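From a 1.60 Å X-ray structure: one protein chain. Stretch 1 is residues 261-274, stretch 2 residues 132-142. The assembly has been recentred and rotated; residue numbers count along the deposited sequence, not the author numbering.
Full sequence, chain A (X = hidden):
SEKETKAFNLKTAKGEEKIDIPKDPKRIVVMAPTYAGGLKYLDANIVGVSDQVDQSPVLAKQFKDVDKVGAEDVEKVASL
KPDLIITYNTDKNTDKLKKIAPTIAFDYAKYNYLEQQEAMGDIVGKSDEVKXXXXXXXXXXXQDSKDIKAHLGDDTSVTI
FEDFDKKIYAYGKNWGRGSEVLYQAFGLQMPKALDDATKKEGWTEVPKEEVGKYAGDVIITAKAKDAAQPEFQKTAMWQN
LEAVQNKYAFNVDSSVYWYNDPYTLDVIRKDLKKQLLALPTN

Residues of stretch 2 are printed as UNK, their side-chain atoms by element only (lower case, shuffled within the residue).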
# COMPACT_ATOMS: atom_id res chain seq x y z
N ASP A 261 3.31 -3.59 -0.77
CA ASP A 261 4.09 -4.68 -1.36
C ASP A 261 4.76 -5.54 -0.27
O ASP A 261 4.90 -5.12 0.88
CB ASP A 261 5.15 -4.09 -2.26
CG ASP A 261 6.13 -3.27 -1.47
OD1 ASP A 261 5.82 -2.08 -1.22
OD2 ASP A 261 7.17 -3.83 -1.03
N PRO A 262 5.25 -6.74 -0.63
CA PRO A 262 5.87 -7.61 0.39
C PRO A 262 7.05 -6.99 1.15
O PRO A 262 7.21 -7.33 2.33
CB PRO A 262 6.32 -8.83 -0.42
CG PRO A 262 5.34 -8.86 -1.60
CD PRO A 262 5.09 -7.42 -1.92
N TYR A 263 7.89 -6.16 0.53
CA TYR A 263 9.01 -5.55 1.25
C TYR A 263 8.46 -4.60 2.32
O TYR A 263 8.84 -4.67 3.48
CB TYR A 263 9.95 -4.78 0.32
CG TYR A 263 10.72 -5.62 -0.66
CD1 TYR A 263 11.87 -6.31 -0.27
CD2 TYR A 263 10.32 -5.71 -1.99
CE1 TYR A 263 12.58 -7.07 -1.17
CE2 TYR A 263 11.02 -6.46 -2.90
CZ TYR A 263 12.15 -7.15 -2.49
OH TYR A 263 12.87 -7.91 -3.40
N THR A 264 7.53 -3.75 1.91
CA THR A 264 6.95 -2.77 2.81
C THR A 264 6.17 -3.48 3.90
O THR A 264 6.23 -3.08 5.06
CB THR A 264 6.03 -1.78 2.08
OG1 THR A 264 6.78 -1.06 1.09
CG2 THR A 264 5.44 -0.80 3.07
N LEU A 265 5.45 -4.53 3.52
CA LEU A 265 4.67 -5.32 4.48
C LEU A 265 5.57 -5.89 5.57
O LEU A 265 5.23 -5.81 6.75
CB LEU A 265 3.90 -6.44 3.76
CG LEU A 265 2.70 -6.04 2.90
CD1 LEU A 265 2.22 -7.25 2.06
CD2 LEU A 265 1.55 -5.48 3.73
N ASP A 266 6.73 -6.43 5.21
CA ASP A 266 7.63 -6.98 6.23
C ASP A 266 8.09 -5.90 7.21
O ASP A 266 8.06 -6.10 8.43
CB ASP A 266 8.86 -7.65 5.58
CG ASP A 266 8.54 -9.01 4.96
OD1 ASP A 266 7.52 -9.63 5.34
OD2 ASP A 266 9.35 -9.48 4.12
N VAL A 267 8.48 -4.75 6.69
CA VAL A 267 8.97 -3.66 7.51
C VAL A 267 7.87 -3.11 8.43
O VAL A 267 8.10 -2.91 9.64
CB VAL A 267 9.53 -2.53 6.62
CG1 VAL A 267 9.90 -1.30 7.45
CG2 VAL A 267 10.75 -3.04 5.87
N ILE A 268 6.69 -2.86 7.87
CA ILE A 268 5.64 -2.23 8.66
C ILE A 268 5.03 -3.22 9.66
O ILE A 268 4.58 -2.82 10.73
CB ILE A 268 4.52 -1.62 7.78
CG1 ILE A 268 3.83 -2.67 6.91
CG2 ILE A 268 5.07 -0.50 6.91
CD1 ILE A 268 2.51 -2.19 6.30
N ARG A 269 5.03 -4.51 9.33
CA ARG A 269 4.54 -5.53 10.25
C ARG A 269 5.41 -5.47 11.49
O ARG A 269 4.91 -5.42 12.61
CB ARG A 269 4.61 -6.93 9.64
CG ARG A 269 4.09 -8.03 10.55
CD ARG A 269 4.59 -9.42 10.14
NE ARG A 269 6.05 -9.52 10.14
CZ ARG A 269 6.80 -9.68 11.23
NH1 ARG A 269 6.24 -9.78 12.43
NH2 ARG A 269 8.12 -9.72 11.13
N LYS A 270 6.71 -5.44 11.27
CA LYS A 270 7.67 -5.47 12.37
C LYS A 270 7.55 -4.22 13.23
O LYS A 270 7.51 -4.30 14.47
CB LYS A 270 9.09 -5.60 11.83
CG LYS A 270 10.12 -6.03 12.85
CD LYS A 270 11.51 -6.14 12.23
CE LYS A 270 11.60 -7.25 11.19
NZ LYS A 270 12.98 -7.34 10.61
N ASP A 271 7.48 -3.07 12.57
CA ASP A 271 7.45 -1.79 13.27
C ASP A 271 6.15 -1.64 14.04
O ASP A 271 6.16 -1.21 15.19
CB ASP A 271 7.62 -0.64 12.28
CG ASP A 271 7.72 0.71 12.98
OD1 ASP A 271 8.60 0.86 13.86
OD2 ASP A 271 6.92 1.62 12.68
N LEU A 272 5.03 -1.99 13.41
CA LEU A 272 3.74 -1.84 14.06
C LEU A 272 3.62 -2.76 15.25
O LEU A 272 3.12 -2.37 16.30
CB LEU A 272 2.59 -2.12 13.09
CG LEU A 272 2.33 -1.02 12.07
CD1 LEU A 272 1.32 -1.52 11.06
CD2 LEU A 272 1.85 0.25 12.77
N LYS A 273 4.06 -4.00 15.10
CA LYS A 273 4.01 -4.92 16.21
C LYS A 273 4.81 -4.38 17.39
O LYS A 273 4.34 -4.40 18.53
CB LYS A 273 4.53 -6.31 15.83
CG LYS A 273 4.38 -7.33 16.96
CD LYS A 273 4.80 -8.71 16.50
CE LYS A 273 4.50 -9.77 17.55
NZ LYS A 273 4.94 -11.11 17.08
N LYS A 274 6.02 -3.89 17.10
CA LYS A 274 6.89 -3.35 18.14
C LYS A 274 6.22 -2.20 18.87
O LYS A 274 6.21 -2.15 20.11
CB LYS A 274 8.23 -2.89 17.55
CG LYS A 274 9.13 -2.16 18.55
CD LYS A 274 10.57 -2.04 18.06
CE LYS A 274 10.69 -1.12 16.86
NZ LYS A 274 10.35 0.29 17.21
N UNK A 132 3.70 -19.69 -1.33
CA UNK A 132 4.61 -19.90 -0.20
C UNK A 132 4.73 -18.63 0.65
O UNK A 132 4.59 -18.67 1.87
c UNK A 132 9.44 -20.91 1.04
c UNK A 132 8.43 -20.86 -0.10
n UNK A 132 10.75 -21.48 0.60
c UNK A 132 7.04 -20.46 0.43
c UNK A 132 5.99 -20.36 -0.68
N UNK A 133 4.97 -17.50 -0.01
CA UNK A 133 5.01 -16.22 0.67
C UNK A 133 3.72 -15.94 1.44
O UNK A 133 3.74 -15.54 2.60
c UNK A 133 2.63 -13.08 -0.42
c UNK A 133 1.68 -12.06 -0.26
c UNK A 133 5.25 -15.09 -0.34
c UNK A 133 5.04 -13.77 0.29
c UNK A 133 4.11 -11.80 1.00
c UNK A 133 5.92 -13.10 1.08
n UNK A 133 5.37 -11.92 1.52
c UNK A 133 3.16 -10.78 1.15
c UNK A 133 3.86 -12.95 0.23
c UNK A 133 1.96 -10.93 0.51
N UNK A 134 2.59 -16.15 0.79
CA UNK A 134 1.29 -15.93 1.43
C UNK A 134 1.09 -16.80 2.68
O UNK A 134 0.62 -16.32 3.71
c UNK A 134 -1.19 -15.82 0.90
c UNK A 134 0.18 -16.21 0.42
c UNK A 134 -2.23 -16.16 -0.13
c UNK A 134 -3.60 -15.71 0.32
n UNK A 134 -4.62 -16.19 -0.63
N UNK A 135 1.43 -18.07 2.58
CA UNK A 135 1.27 -18.98 3.71
C UNK A 135 2.15 -18.56 4.87
O UNK A 135 1.71 -18.59 6.02
c UNK A 135 1.60 -20.39 3.30
N UNK A 136 3.38 -18.15 4.58
CA UNK A 136 4.30 -17.69 5.62
C UNK A 136 3.78 -16.42 6.27
O UNK A 136 3.83 -16.26 7.50
c UNK A 136 6.40 -18.69 4.57
o UNK A 136 6.01 -19.80 4.99
c UNK A 136 5.70 -17.43 5.05
o UNK A 136 7.35 -18.57 3.76
N UNK A 137 3.30 -15.50 5.45
CA UNK A 137 2.75 -14.23 5.93
C UNK A 137 1.54 -14.45 6.85
O UNK A 137 1.41 -13.82 7.91
c UNK A 137 1.22 -8.74 6.30
c UNK A 137 1.60 -12.13 5.09
c UNK A 137 3.41 -10.49 5.96
c UNK A 137 2.38 -13.35 4.74
c UNK A 137 3.58 -9.21 6.46
c UNK A 137 2.50 -8.36 6.63
c UNK A 137 1.05 -10.03 5.80
c UNK A 137 0.25 -11.93 4.96
c UNK A 137 2.13 -10.91 5.61
n UNK A 137 -0.09 -10.67 5.38
N UNK A 138 0.66 -15.36 6.46
CA UNK A 138 -0.55 -15.59 7.24
C UNK A 138 -0.24 -16.24 8.58
O UNK A 138 -0.83 -15.89 9.60
c UNK A 138 -3.07 -16.46 4.42
c UNK A 138 -2.16 -15.65 5.30
o UNK A 138 -2.85 -17.69 4.28
o UNK A 138 -4.01 -15.86 3.86
c UNK A 138 -1.53 -16.45 6.42
N UNK A 139 0.71 -17.16 8.58
CA UNK A 139 1.12 -17.84 9.81
C UNK A 139 1.81 -16.87 10.78
O UNK A 139 1.53 -16.88 11.98
c UNK A 139 2.04 -19.02 9.46
c UNK A 139 2.58 -22.10 9.45
c UNK A 139 2.46 -19.86 10.65
n UNK A 139 1.45 -22.68 10.25
c UNK A 139 3.35 -21.03 10.22
N UNK A 140 2.67 -16.01 10.25
CA UNK A 140 3.37 -15.03 11.09
C UNK A 140 2.39 -14.02 11.69
O UNK A 140 2.42 -13.75 12.90
c UNK A 140 5.12 -13.16 11.00
o UNK A 140 6.85 -14.46 11.98
n UNK A 140 5.64 -13.17 13.36
c UNK A 140 4.44 -14.31 10.27
c UNK A 140 5.95 -13.64 12.16
N UNK A 141 1.53 -13.46 10.85
CA UNK A 141 0.66 -12.38 11.30
C UNK A 141 -0.48 -12.90 12.18
O UNK A 141 -1.00 -12.17 13.03
c UNK A 141 0.07 -11.56 10.12
c UNK A 141 1.18 -10.78 9.41
o UNK A 141 -0.59 -12.40 9.17
N UNK A 142 -0.84 -14.17 12.01
CA UNK A 142 -1.79 -14.80 12.92
C UNK A 142 -1.24 -14.80 14.33
O UNK A 142 -1.95 -14.48 15.28
c UNK A 142 -2.11 -16.22 12.47
O HOH W 1 5.79 -9.59 3.21

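Position 132 carries four carbons in a row ending in a nitrogen, extended and clear of stretch 1; it is Lys132. At position 133 one carbon leads into fused five- and six-membered rings of eight carbons and one nitrogen, an indole, with Pro262 over one face and Leu265 at the edge. The residue is Trp133. Its CZ2 lies 3.8 Å from Leu265 CD1, and its NE1 donates to water 1 (2.9 Å from Trp133 NE1 to the water oxygen). That water in turn donates to Pro262 O at 2.8 Å and to Asp266 OD1 at 2.7 Å, so the indole nitrogen is joined to Pro262 and Asp266, a turn apart on the facing helix, although no direct hydrogen bond crosses the contact.

Position 134 repeats the four-carbon chain with a terminal nitrogen, out of reach of stretch 1: Lys134. Position 135 has a single side-chain carbon and is Ala135. Position 136 has two carbons, the second bearing two oxygens, and makes no contact; this is Asp136.

Position 137 is again one carbon followed by a fused ring system of eight carbons and one nitrogen, now lying against Leu265, Asp266 and Arg269: Trp137. CA to CB points sideways, but the end of the side chain comes nearer, placing CH2 3.7 Å from Leu265 CB and CZ3 3.8 Å from Arg269 CD. Its NE1 is hydrogen-bonded elsewhere in the structure.

Position 138, three carbons with two oxygens on the third, is Glu138; position 139, four carbons ending in nitrogen, is Lys139. Both are exposed and remote from stretch 1. Position 140 has three carbons, the third carrying one oxygen and one nitrogen, and lies against the Arg269 guanidinium; this is Gln140, whose CG sits over one face of that group.

Position 141 branches at its first carbon into an oxygen and a carbon, the carbon branch against Arg269: Thr141. Its CG2 packs 3.7 Å from Arg269 CD, while OG1 donates to Trp137 O one turn back (2.8 Å), leaving the methyl for the contact. Position 142, one carbon and no contact, is Ala142.

The two helices run nearly parallel, 6° apart, with axes 12.0 Å apart at closest approach. This wide spacing is filled by the two indoles, one turn apart, which pack against Pro262, Leu265 and the aliphatic part of Arg269. Direct packing buries 410 Å² in all, without a hydrogen bond between the stretches; the water bound to Trp133 NE1 supplies the polar link.

Stretch 2 132-142: KWKADWEKQTA
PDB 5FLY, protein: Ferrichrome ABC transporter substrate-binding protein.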